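Local coordinates for probable LRR receptor-like serine/threonine-protein kinase At4g26540 (Arabidopsis thaliana, PDB 5HZ0) that perceives RGF peptide hormones, which maintain the root stem cell niche, through its extracellular leucine-rich repeats and pairs with SERK co-receptors on binding, at residues N312-E317 and W334-T339; L357-L362 and L381-L386. The protein carries 5 engineered substitutions. All coordinates share one frame; numbering follows the deposited sequence.

How the contacts relate
Following the chain from the N terminus, 312-317 comes first and meets 334-339 after 16 intervening residues, closing one coil of the leucine-rich repeat solenoid as contact 1. Contact 2 then opens at 357-362 and closes 18 residues later at 381-386, so the two lie in series, neither nested nor crossed. Their centres are about 10 Å apart. Between them 334-339 and 357-362 also touch: Gln335 N lies 2.9 Å from Ser358 O and Leu338 O lies 2.8 Å from Ser361 N, both probable hydrogen bonds. Four consecutive coils, predicted repeats 14 to 17, are thereby tied together in the middle of the peptide-binding ectodomain.

Contact 1: N312-E317 and W334-T339; sequences NLITGE and WQNKLT
Asn312 and Asn336 take equivalent places in two successive coils of a leucine-rich repeat solenoid, predicted repeats 14 and 15, and the second reaches back into the backbone of the first. The two short segments run nearly alongside each other.

Backbone bonds come first. Asn312 N donates to Gln335 O at 3.1 Å, nearly along the C=O axis, and farther on Thr339 N gives Gly316 O a straight bond of 2.8 Å with 167° at the hydrogen. Between them the bond from Lys337 N to Ile314 O is bent and weak.

The stronger side-chain bond comes from Asn336; Thr339 OG1 adds a weak one to Gly316 O. With CG anti to its carbonyl carbon (chi1 -84°), the amide tip of Asn336 turns to the preceding coil, where OD1 accepts Ile314 N at 3.0 Å, the donor tilted 30° from the carbonyl plane. The other end, ND2, donates to Ala333 O and Ile309 O, so one buried amide bridges both coils and is fixed in its rotation. An alanine here would probably leave Ile314 N without its acceptor and the carbonyls of Ala333 and Ile309 without this donor.

Carbon contacts flank these bonds. Ile314 and Leu338 run alongside each other in one direction, with CG2 of Ile314 4.2 Å from CD2 of Leu338. On the other side of the backbone, the methyl CG2 of Thr315 rests 3.6 Å from CB of Lys337, while Thr315 OG1 bonds Gly292 O of the coil before.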
ATOM      1  N   ASN A 312     -11.593   7.657  -9.726  1.00  2.61           N
ATOM      2  CA  ASN A 312     -12.243   7.649 -11.030  1.00  2.00           C
ATOM      3  C   ASN A 312     -13.052   8.932 -11.231  1.00  6.96           C
ATOM      4  O   ASN A 312     -12.828   9.941 -10.559  1.00  2.00           O
ATOM      5  CB  ASN A 312     -13.150   6.429 -11.179  1.00  9.07           C
ATOM      6  CG  ASN A 312     -12.375   5.153 -11.426  1.00  7.15           C
ATOM      7  OD1 ASN A 312     -11.836   4.961 -12.510  1.00  2.00           O
ATOM      8  ND2 ASN A 312     -12.316   4.271 -10.418  1.00  2.00           N
ATOM      9  N   LEU A 313     -13.900   8.913 -12.246  1.00  2.00           N
ATOM     10  CA  LEU A 313     -14.853   9.985 -12.536  1.00 18.90           C
ATOM     11  C   LEU A 313     -16.333   9.725 -12.139  1.00  9.12           C
ATOM     12  O   LEU A 313     -17.244  10.337 -12.697  1.00  7.99           O
ATOM     13  CB  LEU A 313     -14.684  10.495 -13.983  1.00 13.71           C
ATOM     14  CG  LEU A 313     -13.261  10.925 -14.406  1.00 13.53           C
ATOM     15  CD1 LEU A 313     -13.232  11.291 -15.885  1.00 11.07           C
ATOM     16  CD2 LEU A 313     -12.676  12.066 -13.556  1.00  2.00           C
ATOM     17  N   ILE A 314     -16.592   8.718 -11.317  1.00 14.77           N
ATOM     18  CA  ILE A 314     -17.983   8.293 -11.054  1.00  2.55           C
ATOM     19  C   ILE A 314     -18.844   9.375 -10.388  1.00  6.70           C
ATOM     20  O   ILE A 314     -18.453   9.964  -9.379  1.00 11.93           O
ATOM     21  CB  ILE A 314     -18.000   7.003 -10.254  1.00  6.02           C
ATOM     22  CG1 ILE A 314     -17.091   5.986 -10.950  1.00  2.00           C
ATOM     23  CG2 ILE A 314     -19.462   6.491 -10.029  1.00  5.60           C
ATOM     24  CD1 ILE A 314     -16.849   4.730 -10.149  1.00 29.89           C
ATOM     25  N   THR A 315     -19.989   9.674 -10.994  1.00  2.00           N
ATOM     26  CA  THR A 315     -20.906  10.681 -10.468  1.00  7.79           C
ATOM     27  C   THR A 315     -22.129  10.006  -9.877  1.00  7.25           C
ATOM     28  O   THR A 315     -22.289   8.809  -9.995  1.00 11.40           O
ATOM     29  CB  THR A 315     -21.415  11.583 -11.600  1.00  4.20           C
ATOM     30  OG1 THR A 315     -21.800  10.754 -12.699  1.00 12.69           O
ATOM     31  CG2 THR A 315     -20.329  12.537 -12.068  1.00  2.42           C
ATOM     32  N   GLY A 316     -23.026  10.791  -9.298  1.00  9.40           N
ATOM     33  CA  GLY A 316     -24.297  10.278  -8.848  1.00  2.00           C
ATOM     34  C   GLY A 316     -24.294  10.000  -7.367  1.00 12.24           C
ATOM     35  O   GLY A 316     -23.363  10.388  -6.650  1.00  6.70           O
ATOM     36  N   GLU A 317     -25.345   9.316  -6.915  1.00  8.31           N
ATOM     37  CA  GLU A 317     -25.503   8.945  -5.519  1.00  5.50           C
ATOM     38  C   GLU A 317     -25.133   7.488  -5.268  1.00  7.13           C
ATOM     39  O   GLU A 317     -25.305   6.637  -6.137  1.00 14.63           O
ATOM     40  CB  GLU A 317     -26.942   9.164  -5.063  1.00  2.00           C
ATOM     41  CG  GLU A 317     -27.405  10.602  -5.085  1.00 11.26           C
ATOM     42  CD  GLU A 317     -28.620  10.806  -4.199  1.00 22.83           C
ATOM     43  OE1 GLU A 317     -29.416  11.729  -4.460  1.00 25.00           O
ATOM     44  OE2 GLU A 317     -28.770  10.034  -3.229  1.00 34.28           O
ATOM     45  N   TRP A 334     -13.391   6.441  -2.767  1.00  2.00           N
ATOM     46  CA  TRP A 334     -12.724   7.749  -2.628  1.00  2.00           C
ATOM     47  C   TRP A 334     -12.179   8.337  -3.937  1.00  2.00           C
ATOM     48  O   TRP A 334     -11.902   7.611  -4.883  1.00  2.00           O
ATOM     49  CB  TRP A 334     -11.662   7.757  -1.511  1.00  2.00           C
ATOM     50  CG  TRP A 334     -10.499   6.799  -1.649  1.00 18.85           C
ATOM     51  CD1 TRP A 334     -10.490   5.458  -1.349  1.00 15.37           C
ATOM     52  CD2 TRP A 334      -9.160   7.121  -2.078  1.00 14.37           C
ATOM     53  NE1 TRP A 334      -9.235   4.929  -1.588  1.00 12.04           N
ATOM     54  CE2 TRP A 334      -8.407   5.929  -2.033  1.00 11.59           C
ATOM     55  CE3 TRP A 334      -8.532   8.300  -2.500  1.00 20.86           C
ATOM     56  CZ2 TRP A 334      -7.060   5.887  -2.389  1.00 11.88           C
ATOM     57  CZ3 TRP A 334      -7.201   8.256  -2.853  1.00  2.00           C
ATOM     58  CH2 TRP A 334      -6.479   7.057  -2.799  1.00  6.18           C
ATOM     59  N   GLN A 335     -12.081   9.668  -3.981  1.00  2.00           N
ATOM     60  CA  GLN A 335     -11.630  10.409  -5.170  1.00  2.00           C
ATOM     61  C   GLN A 335     -12.522  10.108  -6.364  1.00  2.00           C
ATOM     62  O   GLN A 335     -12.092   9.539  -7.375  1.00  2.00           O
ATOM     63  CB  GLN A 335     -10.147  10.138  -5.495  1.00  6.03           C
ATOM     64  CG  GLN A 335      -9.529  11.077  -6.520  1.00  2.00           C
ATOM     65  CD  GLN A 335      -9.678  12.548  -6.128  1.00  6.06           C
ATOM     66  OE1 GLN A 335      -8.887  13.078  -5.343  1.00  2.00           O
ATOM     67  NE2 GLN A 335     -10.719  13.202  -6.657  1.00  3.11           N
ATOM     68  N   ASN A 336     -13.778  10.511  -6.221  1.00  2.00           N
ATOM     69  CA  ASN A 336     -14.735  10.491  -7.311  1.00  3.73           C
ATOM     70  C   ASN A 336     -15.569  11.770  -7.318  1.00  4.11           C
ATOM     71  O   ASN A 336     -15.256  12.734  -6.624  1.00  7.60           O
ATOM     72  CB  ASN A 336     -15.661   9.270  -7.198  1.00  3.92           C
ATOM     73  CG  ASN A 336     -15.049   8.046  -7.786  1.00  8.70           C
ATOM     74  OD1 ASN A 336     -14.874   7.963  -9.007  1.00  6.22           O
ATOM     75  ND2 ASN A 336     -14.685   7.086  -6.926  1.00  2.00           N
ATOM     76  N   LYS A 337     -16.603  11.776  -8.146  1.00  6.89           N
ATOM     77  CA  LYS A 337     -17.633  12.813  -8.172  1.00 11.06           C
ATOM     78  C   LYS A 337     -18.953  12.506  -7.416  1.00 14.01           C
ATOM     79  O   LYS A 337     -20.000  13.064  -7.759  1.00 14.22           O
ATOM     80  CB  LYS A 337     -17.886  13.291  -9.598  1.00 13.38           C
ATOM     81  CG  LYS A 337     -17.051  14.465  -9.982  1.00  5.98           C
ATOM     82  CD  LYS A 337     -15.605  14.123 -10.164  1.00 19.78           C
ATOM     83  CE  LYS A 337     -14.838  15.427 -10.443  1.00 30.97           C
ATOM     84  NZ  LYS A 337     -13.374  15.327 -10.175  1.00 35.27           N
ATOM     85  N   LEU A 338     -18.953  11.515  -6.531  1.00 12.33           N
ATOM     86  CA  LEU A 338     -20.169  11.153  -5.792  1.00  3.49           C
ATOM     87  C   LEU A 338     -20.833  12.325  -5.053  1.00  2.79           C
ATOM     88  O   LEU A 338     -20.150  13.100  -4.388  1.00  7.04           O
ATOM     89  CB  LEU A 338     -19.867  10.045  -4.781  1.00  8.23           C
ATOM     90  CG  LEU A 338     -19.308   8.712  -5.274  1.00 13.16           C
ATOM     91  CD1 LEU A 338     -19.000   7.827  -4.079  1.00  2.00           C
ATOM     92  CD2 LEU A 338     -20.256   8.017  -6.230  1.00 10.63           C
ATOM     93  N   THR A 339     -22.166  12.433  -5.156  1.00  6.58           N
ATOM     94  CA  THR A 339     -22.949  13.430  -4.398  1.00  4.47           C
ATOM     95  C   THR A 339     -24.067  12.795  -3.587  1.00 11.26           C
ATOM     96  O   THR A 339     -24.304  11.591  -3.671  1.00 13.93           O
ATOM     97  CB  THR A 339     -23.662  14.423  -5.322  1.00  3.14           C
ATOM     98  OG1 THR A 339     -24.409  13.691  -6.298  1.00 14.76           O
ATOM     99  CG2 THR A 339     -22.663  15.334  -6.030  1.00  6.16           C
TER

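Contact 2: L357-L362 and L381-L386; sequences LSYNSL and LLSNDL
Tyr359 and Leu382 meet where two coils turn, and the methyl CD1 of Leu382 comes within 3.6 Å of ring atom CE2 of Tyr359. The two side chains cross obliquely, and CB and OG of Ser383 approach the CD1 side of the same ring. In the backbone next to the ring, Tyr359 N donates to Leu382 O at 2.9 Å in the carbonyl plane, and Asn360 N follows with a bond to Ser383 O.

Farther along, the amide of Asn384 reaches across to the preceding coil. Its OD1 accepts Leu362 N at 3.1 Å through a bent, weak bond with 134° at the hydrogen. Leu362 runs alongside this amide, its CB 3.4 Å from Asn384 OD1. ND2 of Asn384 reaches Leu357 O at 3.3 Å, a long and weak bond although it is straight.

The second shell explains this placement. Asn384 ND2 also bonds Leu381 O, 2.9 Å away in its own segment; that oxygen lies 4° from the amide plane, whereas the donor sits above the carbonyl plane, not on a lone pair. Asn360 repeats the arrangement one coil earlier, with ND2 on Leu357 O and OD1 accepting Leu338 N. Asn408 then serves the next coil, its OD1 taking Leu386 N. Asp385 forms a salt bridge with Arg409. Ser358 OG bonds Asp356 OD1.

Ser358, Tyr359 and Leu382 all pack on polar side chains of the bound peptide and belong to its recognition motifs. The succession of asparagines Asn336, Asn360, Asn384 and Asn408, each bonding the backbone of the coil before, is the asparagine ladder characteristic of a leucine-rich repeat solenoid.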
ATOM      1  N   LEU A 357     -14.842   6.796   1.693  1.00  4.47           N
ATOM      2  CA  LEU A 357     -15.578   7.685   0.783  1.00  4.80           C
ATOM      3  C   LEU A 357     -14.957   9.088   0.535  1.00  2.73           C
ATOM      4  O   LEU A 357     -15.628   9.981   0.003  1.00  6.65           O
ATOM      5  CB  LEU A 357     -17.052   7.755   1.187  1.00  2.00           C
ATOM      6  CG  LEU A 357     -17.707   6.371   1.261  1.00  2.00           C
ATOM      7  CD1 LEU A 357     -19.146   6.448   1.740  1.00  2.00           C
ATOM      8  CD2 LEU A 357     -17.619   5.651  -0.084  1.00  8.68           C
ATOM      9  N   SER A 358     -13.723   9.302   0.981  1.00  2.00           N
ATOM     10  CA  SER A 358     -13.099  10.647   0.941  1.00  2.68           C
ATOM     11  C   SER A 358     -13.021  11.231  -0.458  1.00  2.94           C
ATOM     12  O   SER A 358     -13.095  10.517  -1.454  1.00  2.00           O
ATOM     13  CB  SER A 358     -11.663  10.630   1.488  1.00  2.00           C
ATOM     14  OG  SER A 358     -11.560  10.078   2.793  1.00  3.67           O
ATOM     15  N   TYR A 359     -12.899  12.551  -0.520  1.00  7.35           N
ATOM     16  CA  TYR A 359     -12.723  13.264  -1.784  1.00  4.94           C
ATOM     17  C   TYR A 359     -13.882  13.023  -2.740  1.00  2.00           C
ATOM     18  O   TYR A 359     -13.716  12.520  -3.858  1.00  2.00           O
ATOM     19  CB  TYR A 359     -11.385  12.907  -2.455  1.00  7.54           C
ATOM     20  CG  TYR A 359     -10.170  13.316  -1.659  1.00  2.00           C
ATOM     21  CD1 TYR A 359      -9.764  14.649  -1.599  1.00  2.00           C
ATOM     22  CD2 TYR A 359      -9.415  12.371  -0.988  1.00  3.89           C
ATOM     23  CE1 TYR A 359      -8.649  15.027  -0.862  1.00  2.00           C
ATOM     24  CE2 TYR A 359      -8.312  12.729  -0.258  1.00  2.00           C
ATOM     25  CZ  TYR A 359      -7.929  14.051  -0.200  1.00 11.64           C
ATOM     26  OH  TYR A 359      -6.820  14.377   0.532  1.00 14.40           O
ATOM     27  N   ASN A 360     -15.053  13.444  -2.289  1.00  2.00           N
ATOM     28  CA  ASN A 360     -16.242  13.487  -3.111  1.00  2.00           C
ATOM     29  C   ASN A 360     -17.036  14.729  -2.752  1.00  2.00           C
ATOM     30  O   ASN A 360     -16.557  15.624  -2.054  1.00  4.02           O
ATOM     31  CB  ASN A 360     -17.114  12.246  -2.891  1.00  2.54           C
ATOM     32  CG  ASN A 360     -16.562  11.012  -3.571  1.00  6.66           C
ATOM     33  OD1 ASN A 360     -16.690  10.869  -4.781  1.00  2.62           O
ATOM     34  ND2 ASN A 360     -15.961  10.108  -2.797  1.00  2.00           N
ATOM     35  N   SER A 361     -18.243  14.791  -3.285  1.00  2.00           N
ATOM     36  CA  SER A 361     -19.215  15.814  -2.958  1.00  8.47           C
ATOM     37  C   SER A 361     -20.318  15.433  -1.968  1.00 10.53           C
ATOM     38  O   SER A 361     -21.353  16.091  -1.927  1.00 16.10           O
ATOM     39  CB  SER A 361     -19.764  16.444  -4.209  1.00  8.96           C
ATOM     40  OG  SER A 361     -18.787  17.334  -4.678  1.00 11.88           O
ATOM     41  N   LEU A 362     -20.150  14.319  -1.268  1.00  8.09           N
ATOM     42  CA  LEU A 362     -21.168  13.860  -0.334  1.00  9.59           C
ATOM     43  C   LEU A 362     -21.640  14.956   0.622  1.00 14.07           C
ATOM     44  O   LEU A 362     -20.831  15.698   1.185  1.00 18.08           O
ATOM     45  CB  LEU A 362     -20.648  12.659   0.452  1.00  2.00           C
ATOM     46  CG  LEU A 362     -20.232  11.503  -0.456  1.00  2.00           C
ATOM     47  CD1 LEU A 362     -19.402  10.468   0.307  1.00  2.00           C
ATOM     48  CD2 LEU A 362     -21.473  10.897  -1.099  1.00  2.00           C
ATOM     49  N   LEU A 381     -14.171   9.576   5.687  1.00  2.00           N
ATOM     50  CA  LEU A 381     -15.114  10.486   5.042  1.00  7.68           C
ATOM     51  C   LEU A 381     -14.522  11.865   4.670  1.00 12.04           C
ATOM     52  O   LEU A 381     -15.266  12.821   4.406  1.00  2.00           O
ATOM     53  CB  LEU A 381     -16.390  10.616   5.883  1.00  2.00           C
ATOM     54  CG  LEU A 381     -17.150   9.334   6.236  1.00  2.00           C
ATOM     55  CD1 LEU A 381     -18.431   9.706   6.947  1.00  8.03           C
ATOM     56  CD2 LEU A 381     -17.452   8.472   5.019  1.00  3.01           C
ATOM     57  N   LEU A 382     -13.204  11.994   4.787  1.00  5.71           N
ATOM     58  CA  LEU A 382     -12.543  13.284   4.659  1.00  4.49           C
ATOM     59  C   LEU A 382     -12.760  13.972   3.311  1.00  6.38           C
ATOM     60  O   LEU A 382     -13.019  13.321   2.303  1.00  6.22           O
ATOM     61  CB  LEU A 382     -11.053  13.205   5.039  1.00  5.16           C
ATOM     62  CG  LEU A 382     -10.019  12.442   4.207  1.00  6.37           C
ATOM     63  CD1 LEU A 382      -9.422  13.294   3.085  1.00  2.00           C
ATOM     64  CD2 LEU A 382      -8.924  11.929   5.107  1.00  2.21           C
ATOM     65  N   SER A 383     -12.702  15.299   3.316  1.00  4.22           N
ATOM     66  CA  SER A 383     -12.943  16.083   2.099  1.00  6.46           C
ATOM     67  C   SER A 383     -14.267  15.786   1.374  1.00  2.97           C
ATOM     68  O   SER A 383     -14.299  15.148   0.329  1.00  2.65           O
ATOM     69  CB  SER A 383     -11.773  16.002   1.120  1.00  9.13           C
ATOM     70  OG  SER A 383     -12.130  16.657  -0.084  1.00 14.64           O
ATOM     71  N   ASN A 384     -15.356  16.252   1.954  1.00  2.00           N
ATOM     72  CA  ASN A 384     -16.657  16.180   1.323  1.00  2.00           C
ATOM     73  C   ASN A 384     -17.392  17.441   1.732  1.00  5.07           C
ATOM     74  O   ASN A 384     -16.771  18.383   2.216  1.00  6.60           O
ATOM     75  CB  ASN A 384     -17.427  14.930   1.776  1.00  2.58           C
ATOM     76  CG  ASN A 384     -17.011  13.681   1.026  1.00  7.04           C
ATOM     77  OD1 ASN A 384     -17.398  13.494  -0.112  1.00  2.00           O
ATOM     78  ND2 ASN A 384     -16.222  12.821   1.667  1.00  2.00           N
ATOM     79  N   ASP A 385     -18.691  17.481   1.468  1.00  9.66           N
ATOM     80  CA  ASP A 385     -19.569  18.549   1.950  1.00 13.99           C
ATOM     81  C   ASP A 385     -20.384  18.210   3.196  1.00  5.97           C
ATOM     82  O   ASP A 385     -21.440  18.791   3.405  1.00  7.58           O
ATOM     83  CB  ASP A 385     -20.432  19.180   0.856  1.00 22.08           C
ATOM     84  CG  ASP A 385     -20.890  20.589   1.230  1.00 31.17           C
ATOM     85  OD1 ASP A 385     -20.127  21.281   1.941  1.00 34.67           O
ATOM     86  OD2 ASP A 385     -22.006  20.998   0.840  1.00 35.22           O
ATOM     87  N   LEU A 386     -19.997  17.166   3.915  1.00  4.88           N
ATOM     88  CA  LEU A 386     -20.753  16.686   5.080  1.00  5.92           C
ATOM     89  C   LEU A 386     -20.929  17.710   6.210  1.00  6.69           C
ATOM     90  O   LEU A 386     -19.974  18.336   6.652  1.00 15.27           O
ATOM     91  CB  LEU A 386     -20.108  15.411   5.642  1.00  2.00           C
ATOM     92  CG  LEU A 386     -19.974  14.219   4.701  1.00  2.00           C
ATOM     93  CD1 LEU A 386     -19.053  13.195   5.318  1.00  4.87           C
ATOM     94  CD2 LEU A 386     -21.337  13.606   4.466  1.00  8.59           C
TER